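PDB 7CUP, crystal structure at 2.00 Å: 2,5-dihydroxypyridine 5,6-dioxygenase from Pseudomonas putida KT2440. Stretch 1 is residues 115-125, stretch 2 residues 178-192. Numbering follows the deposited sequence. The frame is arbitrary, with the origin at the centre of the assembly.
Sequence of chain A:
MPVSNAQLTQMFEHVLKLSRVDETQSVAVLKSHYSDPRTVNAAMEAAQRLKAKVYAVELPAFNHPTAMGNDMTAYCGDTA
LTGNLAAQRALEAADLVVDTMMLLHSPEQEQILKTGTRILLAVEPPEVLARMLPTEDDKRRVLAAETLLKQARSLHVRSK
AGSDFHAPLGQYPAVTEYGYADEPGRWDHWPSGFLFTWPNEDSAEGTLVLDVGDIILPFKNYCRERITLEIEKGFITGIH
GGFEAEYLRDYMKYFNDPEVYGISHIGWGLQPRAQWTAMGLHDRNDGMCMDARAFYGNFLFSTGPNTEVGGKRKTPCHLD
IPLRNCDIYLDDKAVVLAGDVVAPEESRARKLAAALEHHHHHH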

ATOM      1  N   THR A 115      -8.524  34.781 -13.513  1.00 27.66           N
ATOM      2  CA  THR A 115      -7.170  34.914 -14.115  1.00 26.18           C
ATOM      3  C   THR A 115      -7.166  34.358 -15.542  1.00 25.31           C
ATOM      4  O   THR A 115      -6.168  34.585 -16.194  1.00 28.34           O
ATOM      5  CB  THR A 115      -6.039  34.188 -13.367  1.00 27.73           C
ATOM      6  OG1 THR A 115      -6.247  32.776 -13.502  1.00 24.93           O
ATOM      7  CG2 THR A 115      -5.902  34.583 -11.912  1.00 28.01           C
ATOM      8  N   GLY A 116      -8.171  33.597 -15.996  1.00 24.60           N
ATOM      9  CA  GLY A 116      -8.123  32.886 -17.290  1.00 24.77           C
ATOM     10  C   GLY A 116      -7.957  31.369 -17.153  1.00 25.74           C
ATOM     11  O   GLY A 116      -8.313  30.625 -18.102  1.00 22.78           O
ATOM     12  N   THR A 117      -7.457  30.897 -16.012  1.00 25.04           N
ATOM     13  CA  THR A 117      -7.378  29.452 -15.704  1.00 25.14           C
ATOM     14  C   THR A 117      -8.758  28.805 -15.857  1.00 22.08           C
ATOM     15  O   THR A 117      -9.737  29.413 -15.456  1.00 24.87           O
ATOM     16  CB  THR A 117      -6.791  29.210 -14.312  1.00 26.97           C
ATOM     17  OG1 THR A 117      -5.471  29.757 -14.313  1.00 27.33           O
ATOM     18  CG2 THR A 117      -6.785  27.741 -13.947  1.00 24.25           C
ATOM     19  N   ARG A 118      -8.804  27.625 -16.469  1.00 21.98           N
ATOM     20  CA  ARG A 118     -10.009  26.770 -16.642  1.00 23.48           C
ATOM     21  C   ARG A 118     -10.015  25.651 -15.580  1.00 23.78           C
ATOM     22  O   ARG A 118      -8.944  25.171 -15.190  1.00 22.41           O
ATOM     23  CB  ARG A 118     -10.039  26.106 -18.020  1.00 23.11           C
ATOM     24  CG  ARG A 118      -9.453  26.956 -19.125  1.00 25.29           C
ATOM     25  CD  ARG A 118      -9.715  26.433 -20.506  1.00 23.91           C
ATOM     26  NE  ARG A 118      -8.907  25.316 -20.996  1.00 22.72           N
ATOM     27  CZ  ARG A 118      -7.622  25.369 -21.350  1.00 23.39           C
ATOM     28  NH1 ARG A 118      -6.897  26.464 -21.143  1.00 21.96           N
ATOM     29  NH2 ARG A 118      -7.051  24.300 -21.875  1.00 23.14           N
ATOM     30  N   ILE A 119     -11.195  25.220 -15.140  1.00 22.26           N
ATOM     31  CA  ILE A 119     -11.292  24.180 -14.079  1.00 22.17           C
ATOM     32  C   ILE A 119     -12.268  23.108 -14.539  1.00 21.66           C
ATOM     33  O   ILE A 119     -13.454  23.457 -14.810  1.00 19.37           O
ATOM     34  CB  ILE A 119     -11.702  24.764 -12.725  1.00 21.80           C
ATOM     35  CG1 ILE A 119     -10.769  25.907 -12.295  1.00 21.73           C
ATOM     36  CG2 ILE A 119     -11.784  23.621 -11.717  1.00 22.82           C
ATOM     37  CD1 ILE A 119     -11.134  26.570 -10.952  1.00 20.62           C
ATOM     38  N   LEU A 120     -11.785  21.859 -14.595  1.00 19.24           N
ATOM     39  CA  LEU A 120     -12.631  20.662 -14.852  1.00 19.80           C
ATOM     40  C   LEU A 120     -12.766  19.863 -13.552  1.00 18.71           C
ATOM     41  O   LEU A 120     -11.768  19.383 -13.056  1.00 16.26           O
ATOM     42  CB  LEU A 120     -11.998  19.804 -15.946  1.00 21.19           C
ATOM     43  CG  LEU A 120     -12.820  18.575 -16.330  1.00 24.00           C
ATOM     44  CD1 LEU A 120     -14.172  18.984 -16.888  1.00 27.30           C
ATOM     45  CD2 LEU A 120     -12.070  17.724 -17.323  1.00 26.56           C
ATOM     46  N   LEU A 121     -13.977  19.747 -13.017  1.00 20.47           N
ATOM     47  CA  LEU A 121     -14.264  18.889 -11.844  1.00 19.37           C
ATOM     48  C   LEU A 121     -14.445  17.456 -12.352  1.00 19.83           C
ATOM     49  O   LEU A 121     -15.094  17.272 -13.405  1.00 19.65           O
ATOM     50  CB  LEU A 121     -15.500  19.406 -11.110  1.00 19.63           C
ATOM     51  CG  LEU A 121     -15.930  18.537  -9.935  1.00 19.32           C
ATOM     52  CD1 LEU A 121     -14.894  18.553  -8.828  1.00 19.23           C
ATOM     53  CD2 LEU A 121     -17.297  18.954  -9.419  1.00 19.65           C
ATOM     54  N   ALA A 122     -13.818  16.476 -11.683  1.00 19.21           N
ATOM     55  CA  ALA A 122     -13.856  15.043 -12.071  1.00 20.65           C
ATOM     56  C   ALA A 122     -13.745  14.205 -10.790  1.00 20.50           C
ATOM     57  O   ALA A 122     -12.612  13.961 -10.363  1.00 18.74           O
ATOM     58  CB  ALA A 122     -12.745  14.697 -13.054  1.00 20.14           C
ATOM     59  N   VAL A 123     -14.882  13.845 -10.184  1.00 18.92           N
ATOM     60  CA  VAL A 123     -14.875  13.187  -8.849  1.00 18.86           C
ATOM     61  C   VAL A 123     -15.768  11.945  -8.870  1.00 19.96           C
ATOM     62  O   VAL A 123     -15.589  11.094  -7.960  1.00 18.06           O
ATOM     63  CB  VAL A 123     -15.275  14.163  -7.733  1.00 17.64           C
ATOM     64  CG1 VAL A 123     -14.148  15.128  -7.444  1.00 17.79           C
ATOM     65  CG2 VAL A 123     -16.584  14.893  -8.018  1.00 17.95           C
ATOM     66  N   GLU A 124     -16.655  11.829  -9.860  1.00 19.53           N
ATOM     67  CA  GLU A 124     -17.567  10.665  -9.940  1.00 21.02           C
ATOM     68  C   GLU A 124     -16.723   9.449 -10.280  1.00 20.19           C
ATOM     69  O   GLU A 124     -15.629   9.564 -10.844  1.00 19.33           O
ATOM     70  CB  GLU A 124     -18.691  10.851 -10.963  1.00 22.17           C
ATOM     71  CG  GLU A 124     -19.721  11.887 -10.583  1.00 25.90           C
ATOM     72  CD  GLU A 124     -20.560  11.629  -9.345  1.00 29.65           C
ATOM     73  OE1 GLU A 124     -21.737  11.307  -9.516  1.00 32.93           O
ATOM     74  OE2 GLU A 124     -20.058  11.886  -8.214  1.00 33.58           O
ATOM     75  N   PRO A 125     -17.214   8.240  -9.927  1.00 21.44           N
ATOM     76  CA  PRO A 125     -16.499   7.001 -10.232  1.00 20.77           C
ATOM     77  C   PRO A 125     -16.217   6.809 -11.726  1.00 20.02           C
ATOM     78  O   PRO A 125     -17.006   7.215 -12.583  1.00 18.89           O
ATOM     79  CB  PRO A 125     -17.458   5.891  -9.747  1.00 21.96           C
ATOM     80  CG  PRO A 125     -18.467   6.556  -8.838  1.00 22.18           C
ATOM     81  CD  PRO A 125     -18.501   8.011  -9.252  1.00 21.17           C
ATOM     82  N   TYR A 178     -21.655  21.318 -19.639  1.00 21.47           N
ATOM     83  CA  TYR A 178     -21.670  20.356 -20.785  1.00 22.56           C
ATOM     84  C   TYR A 178     -20.464  19.398 -20.737  1.00 21.61           C
ATOM     85  O   TYR A 178     -20.284  18.597 -21.687  1.00 24.10           O
ATOM     86  CB  TYR A 178     -21.719  21.068 -22.154  1.00 23.46           C
ATOM     87  CG  TYR A 178     -20.715  22.186 -22.380  1.00 25.57           C
ATOM     88  CD1 TYR A 178     -19.385  21.914 -22.683  1.00 25.60           C
ATOM     89  CD2 TYR A 178     -21.093  23.524 -22.354  1.00 27.72           C
ATOM     90  CE1 TYR A 178     -18.454  22.919 -22.895  1.00 27.51           C
ATOM     91  CE2 TYR A 178     -20.171  24.543 -22.572  1.00 28.47           C
ATOM     92  CZ  TYR A 178     -18.845  24.249 -22.846  1.00 29.23           C
ATOM     93  OH  TYR A 178     -17.914  25.235 -23.098  1.00 29.19           O
ATOM     94  N   GLY A 179     -19.663  19.430 -19.666  1.00 22.88           N
ATOM     95  CA  GLY A 179     -18.756  18.315 -19.328  1.00 21.07           C
ATOM     96  C   GLY A 179     -17.285  18.580 -19.595  1.00 23.84           C
ATOM     97  O   GLY A 179     -16.471  17.668 -19.356  1.00 21.64           O
ATOM     98  N   TYR A 180     -16.901  19.755 -20.101  1.00 24.53           N
ATOM     99  CA  TYR A 180     -15.471  20.013 -20.415  1.00 22.82           C
ATOM    100  C   TYR A 180     -15.188  21.506 -20.291  1.00 24.32           C
ATOM    101  O   TYR A 180     -16.154  22.309 -20.324  1.00 23.94           O
ATOM    102  CB  TYR A 180     -15.070  19.303 -21.716  1.00 24.66           C
ATOM    103  CG  TYR A 180     -15.751  19.697 -23.005  1.00 25.92           C
ATOM    104  CD1 TYR A 180     -16.869  19.025 -23.477  1.00 25.57           C
ATOM    105  CD2 TYR A 180     -15.222  20.700 -23.820  1.00 28.09           C
ATOM    106  CE1 TYR A 180     -17.468  19.369 -24.681  1.00 25.63           C
ATOM    107  CE2 TYR A 180     -15.804  21.040 -25.037  1.00 26.48           C
ATOM    108  CZ  TYR A 180     -16.931  20.373 -25.477  1.00 27.33           C
ATOM    109  OH  TYR A 180     -17.485  20.716 -26.681  1.00 28.56           O
ATOM    110  N   ALA A 181     -13.916  21.848 -20.036  1.00 23.40           N
ATOM    111  CA  ALA A 181     -13.429  23.210 -19.747  1.00 23.08           C
ATOM    112  C   ALA A 181     -12.547  23.729 -20.888  1.00 25.30           C
ATOM    113  O   ALA A 181     -11.313  23.810 -20.685  1.00 22.16           O
ATOM    114  CB  ALA A 181     -12.684  23.212 -18.449  1.00 25.82           C
ATOM    115  N   ASP A 182     -13.186  24.117 -22.001  1.00 26.34           N
ATOM    116  CA  ASP A 182     -12.560  24.491 -23.297  1.00 29.28           C
ATOM    117  C   ASP A 182     -12.282  25.998 -23.339  1.00 30.19           C
ATOM    118  O   ASP A 182     -11.346  26.403 -23.990  1.00 31.46           O
ATOM    119  CB  ASP A 182     -13.387  24.019 -24.505  1.00 27.46           C
ATOM    120  CG  ASP A 182     -14.832  24.483 -24.513  1.00 27.50           C
ATOM    121  OD1 ASP A 182     -15.396  24.688 -23.421  1.00 30.41           O
ATOM    122  OD2 ASP A 182     -15.383  24.598 -25.619  1.00 28.82           O
ATOM    123  N   GLU A 183     -13.011  26.817 -22.618  1.00 34.04           N
ATOM    124  CA  GLU A 183     -12.833  28.273 -22.741  1.00 34.52           C
ATOM    125  C   GLU A 183     -12.105  28.822 -21.531  1.00 33.02           C
ATOM    126  O   GLU A 183     -12.241  28.323 -20.424  1.00 28.62           O
ATOM    127  CB  GLU A 183     -14.202  28.898 -22.942  1.00 39.74           C
ATOM    128  CG  GLU A 183     -14.695  28.660 -24.347  1.00 49.71           C
ATOM    129  CD  GLU A 183     -16.072  29.231 -24.534  1.00 53.16           C
ATOM    130  OE1 GLU A 183     -16.871  28.587 -25.249  1.00 57.72           O
ATOM    131  OE2 GLU A 183     -16.343  30.291 -23.906  1.00 54.67           O
ATOM    132  N   PRO A 184     -11.372  29.934 -21.707  1.00 33.77           N
ATOM    133  CA  PRO A 184     -10.608  30.504 -20.606  1.00 31.92           C
ATOM    134  C   PRO A 184     -11.585  30.965 -19.509  1.00 29.58           C
ATOM    135  O   PRO A 184     -12.680  31.404 -19.825  1.00 24.60           O
ATOM    136  CB  PRO A 184      -9.793  31.653 -21.243  1.00 35.81           C
ATOM    137  CG  PRO A 184     -10.071  31.582 -22.752  1.00 34.58           C
ATOM    138  CD  PRO A 184     -11.308  30.734 -22.948  1.00 35.22           C
ATOM    139  N   GLY A 185     -11.210  30.786 -18.238  1.00 25.16           N
ATOM    140  CA  GLY A 185     -12.037  31.170 -17.095  1.00 25.57           C
ATOM    141  C   GLY A 185     -13.256  30.269 -16.955  1.00 26.38           C
ATOM    142  O   GLY A 185     -14.096  30.584 -16.114  1.00 27.97           O
ATOM    143  N   ARG A 186     -13.356  29.164 -17.692  1.00 26.66           N
ATOM    144  CA  ARG A 186     -14.578  28.313 -17.635  1.00 28.61           C
ATOM    145  C   ARG A 186     -14.422  27.249 -16.545  1.00 27.59           C
ATOM    146  O   ARG A 186     -13.347  26.621 -16.455  1.00 24.84           O
ATOM    147  CB  ARG A 186     -14.894  27.596 -18.944  1.00 31.92           C
ATOM    148  CG  ARG A 186     -16.196  26.808 -18.886  1.00 33.15           C
ATOM    149  CD  ARG A 186     -16.571  26.006 -20.146  1.00 32.84           C
ATOM    150  NE  ARG A 186     -17.812  25.293 -19.905  1.00 29.95           N
ATOM    151  CZ  ARG A 186     -18.999  25.885 -19.779  1.00 32.77           C
ATOM    152  NH1 ARG A 186     -19.110  27.194 -19.936  1.00 31.99           N
ATOM    153  NH2 ARG A 186     -20.076  25.163 -19.513  1.00 34.78           N
ATOM    154  N   TRP A 187     -15.491  27.046 -15.777  1.00 24.05           N
ATOM    155  CA  TRP A 187     -15.645  25.906 -14.844  1.00 25.16           C
ATOM    156  C   TRP A 187     -16.662  24.960 -15.481  1.00 23.80           C
ATOM    157  O   TRP A 187     -17.697  25.437 -16.026  1.00 22.66           O
ATOM    158  CB  TRP A 187     -16.057  26.355 -13.427  1.00 24.42           C
ATOM    159  CG  TRP A 187     -16.161  25.213 -12.466  1.00 24.86           C
ATOM    160  CD1 TRP A 187     -15.221  24.778 -11.579  1.00 27.17           C
ATOM    161  CD2 TRP A 187     -17.299  24.350 -12.283  1.00 26.60           C
ATOM    162  NE1 TRP A 187     -15.692  23.701 -10.869  1.00 27.17           N
ATOM    163  CE2 TRP A 187     -16.962  23.418 -11.278  1.00 25.68           C
ATOM    164  CE3 TRP A 187     -18.585  24.314 -12.830  1.00 25.23           C
ATOM    165  CZ2 TRP A 187     -17.855  22.447 -10.831  1.00 27.51           C
ATOM    166  CZ3 TRP A 187     -19.455  23.331 -12.409  1.00 30.82           C
ATOM    167  CH2 TRP A 187     -19.095  22.412 -11.420  1.00 26.90           C
ATOM    168  N   ASP A 188     -16.368  23.670 -15.478  1.00 21.30           N
ATOM    169  CA  ASP A 188     -17.357  22.636 -15.877  1.00 22.84           C
ATOM    170  C   ASP A 188     -17.043  21.334 -15.143  1.00 22.96           C
ATOM    171  O   ASP A 188     -16.039  21.280 -14.398  1.00 21.49           O
ATOM    172  CB  ASP A 188     -17.418  22.480 -17.394  1.00 23.82           C
ATOM    173  CG  ASP A 188     -18.785  22.082 -17.937  1.00 26.38           C
ATOM    174  OD1 ASP A 188     -19.482  21.267 -17.272  1.00 27.31           O
ATOM    175  OD2 ASP A 188     -19.139  22.561 -19.066  1.00 26.23           O
ATOM    176  N   HIS A 189     -17.943  20.364 -15.270  1.00 22.03           N
ATOM    177  CA  HIS A 189     -17.952  19.134 -14.446  1.00 21.48           C
ATOM    178  C   HIS A 189     -18.139  17.968 -15.391  1.00 21.75           C
ATOM    179  O   HIS A 189     -19.172  17.938 -16.062  1.00 20.95           O
ATOM    180  CB  HIS A 189     -19.109  19.218 -13.456  1.00 22.46           C
ATOM    181  CG  HIS A 189     -19.164  18.103 -12.467  1.00 22.14           C
ATOM    182  ND1 HIS A 189     -20.194  18.001 -11.554  1.00 19.70           N
ATOM    183  CD2 HIS A 189     -18.373  17.027 -12.273  1.00 19.73           C
ATOM    184  CE1 HIS A 189     -19.985  16.936 -10.804  1.00 19.55           C
ATOM    185  NE2 HIS A 189     -18.894  16.328 -11.226  1.00 20.58           N
ATOM    186  N   TRP A 190     -17.142  17.102 -15.499  1.00 18.86           N
ATOM    187  CA  TRP A 190     -17.322  15.791 -16.137  1.00 17.72           C
ATOM    188  C   TRP A 190     -17.795  14.798 -15.077  1.00 19.24           C
ATOM    189  O   TRP A 190     -17.018  14.516 -14.164  1.00 19.04           O
ATOM    190  CB  TRP A 190     -15.995  15.409 -16.750  1.00 17.61           C
ATOM    191  CG  TRP A 190     -15.952  14.011 -17.264  1.00 17.60           C
ATOM    192  CD1 TRP A 190     -16.980  13.172 -17.602  1.00 19.22           C
ATOM    193  CD2 TRP A 190     -14.751  13.296 -17.486  1.00 17.47           C
ATOM    194  NE1 TRP A 190     -16.472  11.981 -18.044  1.00 19.06           N
ATOM    195  CE2 TRP A 190     -15.111  12.029 -17.973  1.00 17.21           C
ATOM    196  CE3 TRP A 190     -13.410  13.613 -17.274  1.00 17.44           C
ATOM    197  CZ2 TRP A 190     -14.155  11.077 -18.312  1.00 18.95           C
ATOM    198  CZ3 TRP A 190     -12.468  12.670 -17.610  1.00 18.45           C
ATOM    199  CH2 TRP A 190     -12.839  11.435 -18.136  1.00 19.09           C
ATOM    200  N   PRO A 191     -19.057  14.284 -15.088  1.00 19.54           N
ATOM    201  CA  PRO A 191     -20.058  14.485 -16.139  1.00 20.23           C
ATOM    202  C   PRO A 191     -21.172  15.494 -15.823  1.00 21.54           C
ATOM    203  O   PRO A 191     -21.383  15.803 -14.652  1.00 21.31           O
ATOM    204  CB  PRO A 191     -20.734  13.117 -16.136  1.00 20.15           C
ATOM    205  CG  PRO A 191     -20.831  12.790 -14.656  1.00 19.02           C
ATOM    206  CD  PRO A 191     -19.626  13.451 -14.022  1.00 19.67           C
ATOM    207  N   SER A 192     -21.884  15.968 -16.854  1.00 22.89           N
ATOM    208  CA  SER A 192     -23.018  16.914 -16.704  1.00 22.74           C
ATOM    209  C   SER A 192     -23.838  16.921 -17.997  1.00 24.23           C
ATOM    210  O   SER A 192     -24.082  15.827 -18.540  1.00 20.68           O
ATOM    211  CB  SER A 192     -22.541  18.285 -16.258  1.00 23.38           C
ATOM    212  OG  SER A 192     -21.611  18.868 -17.173  1.00 22.13           O
TER
HETATM  213  O   HOH W   1     -17.273  14.061 -11.445  1.00 17.42           O

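The most striking feature of this contact is a leucine methyl set squarely on a histidine ring: CD2 of Leu 121 lies 3.5 Å from the centroid of the His 189 ring and only 4° off its normal. The same methyl serves a second aromatic neighbour, since CD2 of Leu 121 is 3.8 Å from CZ2 of Trp 187, this time at the edge of the indole. One aliphatic branch thus meets one ring by its face and another by its edge. The general principle is that matched residues of paired strands share a face and residues two apart along a strand return to it, so Leu 121 can meet both its partner His 189 and Trp 187.

The pairing is parallel. Strand 118-121 and strand 187-189 run at 16° to each other, with Ile 119 opposite Trp 187, Leu 120 opposite Asp 188 and Leu 121 opposite His 189. As in any parallel pair, the hydrogen bonds are staggered, so that alternate residues of the first strand both donate and accept. Ile 119 N donates to Arg 186 O (2.9 Å), and Ile 119 O accepts from Asp 188 N (3.0 Å); Leu 121 N then donates to Asp 188 O (2.9 Å), and Leu 121 O accepts from Trp 190 N (2.9 Å). Between these bonds, CA-H groups approach the same carbonyls, as where Trp 187 CA lies 3.3 Å from Ile 119 O.

Ile 119, Trp 187, Leu 121 and His 189 share one face of the sheet, where Ile 119 CG2 reaches Trp 187 CD1 at 3.6 Å. Leu 120 and Asp 188 occupy the other. There Leu 120 packs against the methyl of Ala 181 (Leu 120 CB to Ala 181 CB, 4.3 Å) and the base of the Trp 190 side chain (Leu 120 CD1 to Trp 190 CB, 4.0 Å). Asp 188 instead organises its own stretch: its OD2 forms a salt bridge with Arg 186 NH2 (2.8 Å) and accepts from Tyr 178 N (2.9 Å), while its OD1 accepts from His 189 N (2.7 Å) and Gly 179 N (3.0 Å). A buried carboxylate is thereby well supplied with donors.

Before the strands, a type II turn from Glu 183 to Arg 186 brings Gly 185 N within 2.9 Å of Gly 116 O, to which it donates. Both glycines have positive phi, and at Gly 116 a CB would also jam against the preceding carbonyl. Arg 118 reaches back across the loop, its NE donating to Ala 181 O (2.9 Å) near the guanidinium plane; Ala 181 points its CB toward the first stretch, 3.7 Å from Ile 119 O and 3.9 Å from Arg 118 CB, so a small side chain suits the place.

Past the strands, water 1 extends the link. The O of water 1 accepts from Val 123 N (2.7 Å), donates to Trp 190 O (2.8 Å) and hydrogen-bonds His 189 NE2 (2.8 Å), so the imidazole joins a polar bridge by its edge while its face takes the methyl. Altogether 811 Å² is buried, summed over both stretches.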